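Local coordinates for protein diaminopropionate ammonia-lyase (Escherichia coli, PDB 4D9I) that uses pyridoxal 5'-phosphate to eliminate ammonia from both the L- and D-isomers of diaminopropionate, yielding pyruvate, at residues 45-50 with 63-68. Numbering follows the deposited sequence.
Sequences TPLCAL and LVKDES
The carboxylate of Glu67 is met from above its plane by the Thr45 hydroxyl: OG1 donates to OE2 at 2.7 Å, 51° out of that plane, the two side chains crossing at about a right angle, with Thr45 CG2 3.7 Å from Glu67 OE2. At its other oxygen, OE1, the same carboxylate forms a salt bridge with Arg70. The Thr45 carbonyl group receives Lys65 NZ on O at 2.7 Å, tilted 31° from its plane; NZ also makes a weak bond to Thr45 OG1. Thr45 OG1 sits between backbone N and carbonyl carbon (chi1 55°), which turns it toward both partners. Because Glu212 pairs with NZ in a salt bridge and Gln216 accepts a hydrogen bond from it, the buried ammonium is well satisfied, and a methionine in place of Lys65 would probably leave Thr45 O with one donor fewer and cost Glu212 this countercharge. Beyond this polar end the strands pair antiparallel: Asp66 N donates to Pro46 O at 3.0 Å, and Cys48 and Val64 exchange two backbone bonds, Cys48 N to Val64 O measuring 2.8 Å. On the face carrying Leu47, Ala49, Leu63 and Lys65, Leu47 CD1 rests 3.9 Å from Lys65 CB; on the face carrying Cys48 and Val64, Val64 CG2 meets CD1 of Leu50, the residue just before helix 51-57, at 3.5 Å. Asp66 OD1 closes an Asx turn with Ser68 N. Strand 47-49 is an outermost strand of the mixed sheet within this fold type II chain, helix 208-220 covering the Leu47 and Leu63 side, and strand 61-66 continuing the pairing to strand 370-375.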
ATOM      1  N   THR B  45     -17.142  13.493   4.912  1.00 23.04           N
ATOM      2  CA  THR B  45     -16.024  12.587   4.678  1.00 21.89           C
ATOM      3  C   THR B  45     -15.139  13.154   3.555  1.00 21.74           C
ATOM      4  O   THR B  45     -15.628  13.863   2.673  1.00 22.09           O
ATOM      5  CB  THR B  45     -16.530  11.194   4.251  1.00 20.81           C
ATOM      6  OG1 THR B  45     -17.382  11.328   3.109  1.00 20.52           O
ATOM      7  CG2 THR B  45     -17.293  10.492   5.376  1.00 20.85           C
ATOM      8  N   PRO B  46     -13.827  12.855   3.572  1.00 21.44           N
ATOM      9  CA  PRO B  46     -13.019  13.527   2.562  1.00 21.51           C
ATOM     10  C   PRO B  46     -13.337  13.098   1.141  1.00 20.61           C
ATOM     11  O   PRO B  46     -13.747  11.951   0.892  1.00 19.40           O
ATOM     12  CB  PRO B  46     -11.565  13.137   2.920  1.00 21.49           C
ATOM     13  CG  PRO B  46     -11.616  12.683   4.360  1.00 21.67           C
ATOM     14  CD  PRO B  46     -13.011  12.137   4.567  1.00 21.36           C
ATOM     15  N   LEU B  47     -13.133  14.037   0.225  1.00 21.13           N
ATOM     16  CA  LEU B  47     -13.134  13.732  -1.187  1.00 21.13           C
ATOM     17  C   LEU B  47     -11.697  13.882  -1.670  1.00 21.32           C
ATOM     18  O   LEU B  47     -11.211  15.001  -1.833  1.00 22.56           O
ATOM     19  CB  LEU B  47     -14.036  14.704  -1.948  1.00 21.88           C
ATOM     20  CG  LEU B  47     -14.208  14.397  -3.440  1.00 21.78           C
ATOM     21  CD1 LEU B  47     -14.913  13.053  -3.596  1.00 20.94           C
ATOM     22  CD2 LEU B  47     -15.017  15.479  -4.132  1.00 22.89           C
ATOM     23  N   CYS B  48     -11.023  12.765  -1.898  1.00 20.95           N
ATOM     24  CA  CYS B  48      -9.573  12.809  -2.127  1.00 21.25           C
ATOM     25  C   CYS B  48      -9.272  12.946  -3.615  1.00 20.94           C
ATOM     26  O   CYS B  48      -9.873  12.251  -4.438  1.00 20.54           O
ATOM     27  CB  CYS B  48      -8.904  11.558  -1.556  1.00 20.97           C
ATOM     28  SG  CYS B  48      -9.360  11.167   0.150  1.00 23.26           S
ATOM     29  N   ALA B  49      -8.348  13.835  -3.960  1.00 21.14           N
ATOM     30  CA  ALA B  49      -7.968  14.020  -5.340  1.00 20.95           C
ATOM     31  C   ALA B  49      -6.769  13.128  -5.663  1.00 20.25           C
ATOM     32  O   ALA B  49      -5.668  13.355  -5.173  1.00 20.47           O
ATOM     33  CB  ALA B  49      -7.661  15.490  -5.625  1.00 22.37           C
ATOM     34  N   LEU B  50      -6.984  12.106  -6.481  1.00 19.11           N
ATOM     35  CA  LEU B  50      -5.876  11.242  -6.823  1.00 18.86           C
ATOM     36  C   LEU B  50      -5.280  11.769  -8.134  1.00 19.52           C
ATOM     37  O   LEU B  50      -5.410  11.147  -9.169  1.00 19.23           O
ATOM     38  CB  LEU B  50      -6.309   9.766  -6.905  1.00 17.79           C
ATOM     39  CG  LEU B  50      -7.023   9.179  -5.681  1.00 17.35           C
ATOM     40  CD1 LEU B  50      -7.355   7.713  -5.941  1.00 16.77           C
ATOM     41  CD2 LEU B  50      -6.213   9.302  -4.381  1.00 17.32           C
ATOM     42  N   LEU B  63     -11.519  11.435  -8.266  1.00 20.32           N
ATOM     43  CA  LEU B  63     -11.927  11.946  -6.969  1.00 20.29           C
ATOM     44  C   LEU B  63     -12.589  10.807  -6.225  1.00 19.48           C
ATOM     45  O   LEU B  63     -13.543  10.203  -6.746  1.00 20.19           O
ATOM     46  CB  LEU B  63     -12.905  13.109  -7.121  1.00 21.21           C
ATOM     47  CG  LEU B  63     -12.418  14.270  -8.003  1.00 22.53           C
ATOM     48  CD1 LEU B  63     -13.578  15.196  -8.304  1.00 24.00           C
ATOM     49  CD2 LEU B  63     -11.260  15.009  -7.337  1.00 22.88           C
ATOM     50  N   VAL B  64     -12.084  10.495  -5.044  1.00 18.68           N
ATOM     51  CA  VAL B  64     -12.616   9.359  -4.274  1.00 17.87           C
ATOM     52  C   VAL B  64     -13.275   9.859  -3.009  1.00 18.08           C
ATOM     53  O   VAL B  64     -12.611  10.415  -2.109  1.00 18.34           O
ATOM     54  CB  VAL B  64     -11.528   8.324  -3.909  1.00 17.48           C
ATOM     55  CG1 VAL B  64     -12.146   7.121  -3.166  1.00 16.92           C
ATOM     56  CG2 VAL B  64     -10.790   7.866  -5.164  1.00 17.48           C
ATOM     57  N   LYS B  65     -14.581   9.636  -2.932  1.00 22.56           N
ATOM     58  CA  LYS B  65     -15.328   9.863  -1.709  1.00 21.64           C
ATOM     59  C   LYS B  65     -15.044   8.737  -0.722  1.00 20.52           C
ATOM     60  O   LYS B  65     -15.446   7.571  -0.950  1.00 20.13           O
ATOM     61  CB  LYS B  65     -16.827   9.967  -2.051  1.00 21.45           C
ATOM     62  CG  LYS B  65     -17.729  10.485  -0.935  1.00 21.12           C
ATOM     63  CD  LYS B  65     -17.349  11.879  -0.436  1.00 22.23           C
ATOM     64  CE  LYS B  65     -18.440  12.434   0.489  1.00 22.48           C
ATOM     65  NZ  LYS B  65     -17.965  13.589   1.303  1.00 23.70           N
ATOM     66  N   ASP B  66     -14.383   9.091   0.392  1.00 20.44           N
ATOM     67  CA  ASP B  66     -13.847   8.135   1.353  1.00 20.00           C
ATOM     68  C   ASP B  66     -14.771   7.928   2.560  1.00 19.19           C
ATOM     69  O   ASP B  66     -14.691   8.634   3.580  1.00 19.48           O
ATOM     70  CB  ASP B  66     -12.431   8.560   1.797  1.00 21.42           C
ATOM     71  CG  ASP B  66     -11.797   7.581   2.760  1.00 21.69           C
ATOM     72  OD1 ASP B  66     -12.362   6.481   2.973  1.00 20.98           O
ATOM     73  OD2 ASP B  66     -10.707   7.897   3.294  1.00 23.31           O
ATOM     74  N   GLU B  67     -15.640   6.932   2.431  1.00 18.25           N
ATOM     75  CA  GLU B  67     -16.696   6.698   3.411  1.00 17.73           C
ATOM     76  C   GLU B  67     -16.217   5.846   4.573  1.00 18.05           C
ATOM     77  O   GLU B  67     -16.997   5.524   5.473  1.00 17.69           O
ATOM     78  CB  GLU B  67     -17.954   6.119   2.736  1.00 17.04           C
ATOM     79  CG  GLU B  67     -18.723   7.166   1.921  1.00 17.30           C
ATOM     80  CD  GLU B  67     -19.305   8.271   2.807  1.00 17.68           C
ATOM     81  OE1 GLU B  67     -19.816   7.968   3.913  1.00 17.45           O
ATOM     82  OE2 GLU B  67     -19.227   9.458   2.413  1.00 18.69           O
ATOM     83  N   SER B  68     -14.926   5.511   4.577  1.00 18.92           N
ATOM     84  CA  SER B  68     -14.337   4.866   5.746  1.00 20.01           C
ATOM     85  C   SER B  68     -14.332   5.820   6.943  1.00 20.96           C
ATOM     86  O   SER B  68     -14.228   5.377   8.103  1.00 22.26           O
ATOM     87  CB  SER B  68     -12.912   4.356   5.474  1.00 20.99           C
ATOM     88  OG  SER B  68     -11.968   5.416   5.451  1.00 22.14           O
TER